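Local coordinates for protein putative transcriptional regulator (Streptomyces coelicolor A3, PDB 2PQQ) that probably binds cAMP through this N-terminal cyclic nucleotide-binding domain and regulates transcription as a DNA-binding factor of the CRP family, at residues A[10-15]-A[126-131]. Numbering follows the deposited sequence.
Sequences NPLFAA and LRAVAR
Ala128 points its CB toward the 10-15 loop and lands on backbone carbonyls: Leu12 O is 3.4 Å from that methyl and Pro11 O 3.8 Å. Here the helix presents a methyl group to the loop backbone, and the CA atoms of Leu12 and Ala128 are 5.6 Å apart. The apolar contact is made by one branch of Leu12. Its CG is anti to the backbone N (chi1 -178°), and CD1 reaches over to Val129 CG2 at 4.0 Å while also lying 4.1 Å from Ala128 CB. The Leu12 and Val129 side chains lie alongside each other, aimed in a common direction, and Phe86 touches the two of them. Leu12 CG also sits over one face of the Phe13 ring, offset toward its rim. At this point the loop ahead of helix 18-27 meets the long helix 120-139, which follows the beta-roll of the CRP-like cyclic nucleotide-binding domain and packs against a second subunit, Val129 and Leu126 each on the same residue of that subunit. Arg131, on the same helix, forms a salt bridge with Asp87 of the second subunit. Hydrogen bonding shapes the loop from within. Leu12 N closes an Asx turn on Asn10 OD1, and Phe13 N, one residue further on, extends it to an Asx motif. Each bond is 2.9 Å long and both come from the same face of the amide; the second is the straighter, 162° at the hydrogen against 139°.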
ATOM      1  N   ASN A  10      12.950   4.639 -16.474  1.00 38.24           N
ATOM      2  CA  ASN A  10      12.596   4.719 -15.066  1.00 38.66           C
ATOM      3  C   ASN A  10      11.464   5.740 -14.886  1.00 39.47           C
ATOM      4  O   ASN A  10      11.319   6.652 -15.704  1.00 39.66           O
ATOM      5  CB  ASN A  10      13.826   5.111 -14.250  1.00 38.66           C
ATOM      6  CG  ASN A  10      14.276   6.551 -14.511  1.00 38.01           C
ATOM      7  OD1 ASN A  10      13.727   7.486 -13.932  1.00 37.67           O
ATOM      8  ND2 ASN A  10      15.312   6.727 -15.346  1.00 36.54           N
ATOM      9  N   PRO A  11      10.658   5.592 -13.823  1.00 39.72           N
ATOM     10  CA  PRO A  11       9.482   6.425 -13.552  1.00 40.04           C
ATOM     11  C   PRO A  11       9.777   7.892 -13.188  1.00 39.65           C
ATOM     12  O   PRO A  11       8.843   8.692 -13.064  1.00 40.70           O
ATOM     13  CB  PRO A  11       8.840   5.728 -12.340  1.00 40.22           C
ATOM     14  CG  PRO A  11       9.404   4.326 -12.363  1.00 40.62           C
ATOM     15  CD  PRO A  11      10.813   4.548 -12.800  1.00 40.64           C
ATOM     16  N   LEU A  12      11.036   8.252 -13.002  1.00 38.31           N
ATOM     17  CA  LEU A  12      11.336   9.632 -12.629  1.00 37.57           C
ATOM     18  C   LEU A  12      11.635  10.491 -13.842  1.00 36.82           C
ATOM     19  O   LEU A  12      11.081  11.595 -13.971  1.00 35.94           O
ATOM     20  CB  LEU A  12      12.515   9.723 -11.648  1.00 37.10           C
ATOM     21  CG  LEU A  12      12.859  11.143 -11.176  1.00 37.93           C
ATOM     22  CD1 LEU A  12      11.627  11.906 -10.618  1.00 34.66           C
ATOM     23  CD2 LEU A  12      14.024  11.134 -10.125  1.00 37.32           C
ATOM     24  N   PHE A  13      12.519   9.988 -14.716  1.00 36.13           N
ATOM     25  CA  PHE A  13      13.044  10.785 -15.840  1.00 35.49           C
ATOM     26  C   PHE A  13      12.450  10.378 -17.187  1.00 35.41           C
ATOM     27  O   PHE A  13      12.913  10.841 -18.233  1.00 35.14           O
ATOM     28  CB  PHE A  13      14.563  10.671 -15.917  1.00 34.96           C
ATOM     29  CG  PHE A  13      15.281  11.161 -14.698  1.00 36.90           C
ATOM     30  CD1 PHE A  13      15.011  12.424 -14.157  1.00 35.02           C
ATOM     31  CD2 PHE A  13      16.267  10.375 -14.108  1.00 36.29           C
ATOM     32  CE1 PHE A  13      15.718  12.884 -13.041  1.00 36.96           C
ATOM     33  CE2 PHE A  13      16.974  10.828 -13.014  1.00 36.92           C
ATOM     34  CZ  PHE A  13      16.703  12.075 -12.460  1.00 35.81           C
ATOM     35  N   ALA A  14      11.434   9.511 -17.157  1.00 35.30           N
ATOM     36  CA  ALA A  14      10.874   8.938 -18.380  1.00 35.05           C
ATOM     37  C   ALA A  14      10.362   9.993 -19.357  1.00 34.64           C
ATOM     38  O   ALA A  14      10.460   9.807 -20.570  1.00 33.95           O
ATOM     39  CB  ALA A  14       9.763   7.909 -18.062  1.00 35.48           C
ATOM     40  N   ALA A  15       9.834  11.104 -18.840  1.00 34.37           N
ATOM     41  CA  ALA A  15       9.177  12.093 -19.709  1.00 34.56           C
ATOM     42  C   ALA A  15      10.089  13.232 -20.165  1.00 34.96           C
ATOM     43  O   ALA A  15       9.664  14.105 -20.925  1.00 35.14           O
ATOM     44  CB  ALA A  15       7.919  12.651 -19.048  1.00 34.68           C
ATOM     45  N   LEU A 126       8.175  17.389 -10.456  1.00 31.65           N
ATOM     46  CA  LEU A 126       6.994  17.391  -9.587  1.00 32.19           C
ATOM     47  C   LEU A 126       5.865  16.539 -10.163  1.00 32.40           C
ATOM     48  O   LEU A 126       5.198  15.807  -9.427  1.00 32.19           O
ATOM     49  CB  LEU A 126       6.513  18.830  -9.328  1.00 31.55           C
ATOM     50  CG  LEU A 126       7.335  19.627  -8.302  1.00 31.85           C
ATOM     51  CD1 LEU A 126       7.022  21.125  -8.440  1.00 31.10           C
ATOM     52  CD2 LEU A 126       7.060  19.127  -6.884  1.00 30.23           C
ATOM     53  N   ARG A 127       5.639  16.665 -11.472  1.00 32.57           N
ATOM     54  CA  ARG A 127       4.678  15.825 -12.193  1.00 34.08           C
ATOM     55  C   ARG A 127       4.961  14.354 -11.977  1.00 33.89           C
ATOM     56  O   ARG A 127       4.081  13.627 -11.561  1.00 35.24           O
ATOM     57  CB  ARG A 127       4.685  16.134 -13.696  1.00 33.66           C
ATOM     58  CG  ARG A 127       3.665  15.343 -14.510  1.00 36.28           C
ATOM     59  CD  ARG A 127       3.577  15.813 -15.971  1.00 36.05           C
ATOM     60  NE  ARG A 127       2.405  16.663 -16.204  1.00 42.44           N
ATOM     61  CZ  ARG A 127       2.430  17.990 -16.259  1.00 43.48           C
ATOM     62  NH1 ARG A 127       3.580  18.644 -16.114  1.00 46.87           N
ATOM     63  NH2 ARG A 127       1.310  18.668 -16.470  1.00 43.17           N
ATOM     64  N   ALA A 128       6.193  13.928 -12.244  1.00 34.35           N
ATOM     65  CA  ALA A 128       6.580  12.519 -12.177  1.00 34.37           C
ATOM     66  C   ALA A 128       6.357  11.936 -10.789  1.00 35.08           C
ATOM     67  O   ALA A 128       5.736  10.891 -10.647  1.00 34.54           O
ATOM     68  CB  ALA A 128       8.039  12.361 -12.588  1.00 34.78           C
ATOM     69  N   VAL A 129       6.856  12.625  -9.763  1.00 35.46           N
ATOM     70  CA  VAL A 129       6.686  12.178  -8.379  1.00 36.75           C
ATOM     71  C   VAL A 129       5.204  12.170  -7.962  1.00 36.77           C
ATOM     72  O   VAL A 129       4.734  11.205  -7.338  1.00 36.41           O
ATOM     73  CB  VAL A 129       7.586  13.004  -7.401  1.00 36.50           C
ATOM     74  CG1 VAL A 129       7.335  12.596  -5.967  1.00 38.98           C
ATOM     75  CG2 VAL A 129       9.050  12.789  -7.731  1.00 37.83           C
ATOM     76  N   ALA A 130       4.462  13.220  -8.329  1.00 37.44           N
ATOM     77  CA  ALA A 130       3.021  13.297  -8.012  1.00 38.19           C
ATOM     78  C   ALA A 130       2.245  12.148  -8.632  1.00 39.18           C
ATOM     79  O   ALA A 130       1.296  11.630  -8.024  1.00 38.98           O
ATOM     80  CB  ALA A 130       2.422  14.614  -8.475  1.00 37.61           C
ATOM     81  N   ARG A 131       2.638  11.776  -9.850  1.00 40.36           N
ATOM     82  CA  ARG A 131       1.974  10.703 -10.601  1.00 41.66           C
ATOM     83  C   ARG A 131       2.033   9.383  -9.835  1.00 42.13           C
ATOM     84  O   ARG A 131       1.012   8.727  -9.605  1.00 42.69           O
ATOM     85  CB  ARG A 131       2.606  10.572 -11.982  1.00 41.71           C
ATOM     86  CG  ARG A 131       1.945   9.566 -12.910  1.00 44.69           C
ATOM     87  CD  ARG A 131       1.814  10.141 -14.314  1.00 47.25           C
ATOM     88  NE  ARG A 131       0.443  10.574 -14.572  1.00 51.06           N
ATOM     89  CZ  ARG A 131       0.094  11.646 -15.282  1.00 51.96           C
ATOM     90  NH1 ARG A 131       1.017  12.451 -15.809  1.00 51.09           N
ATOM     91  NH2 ARG A 131      -1.198  11.927 -15.441  1.00 51.72           N
TER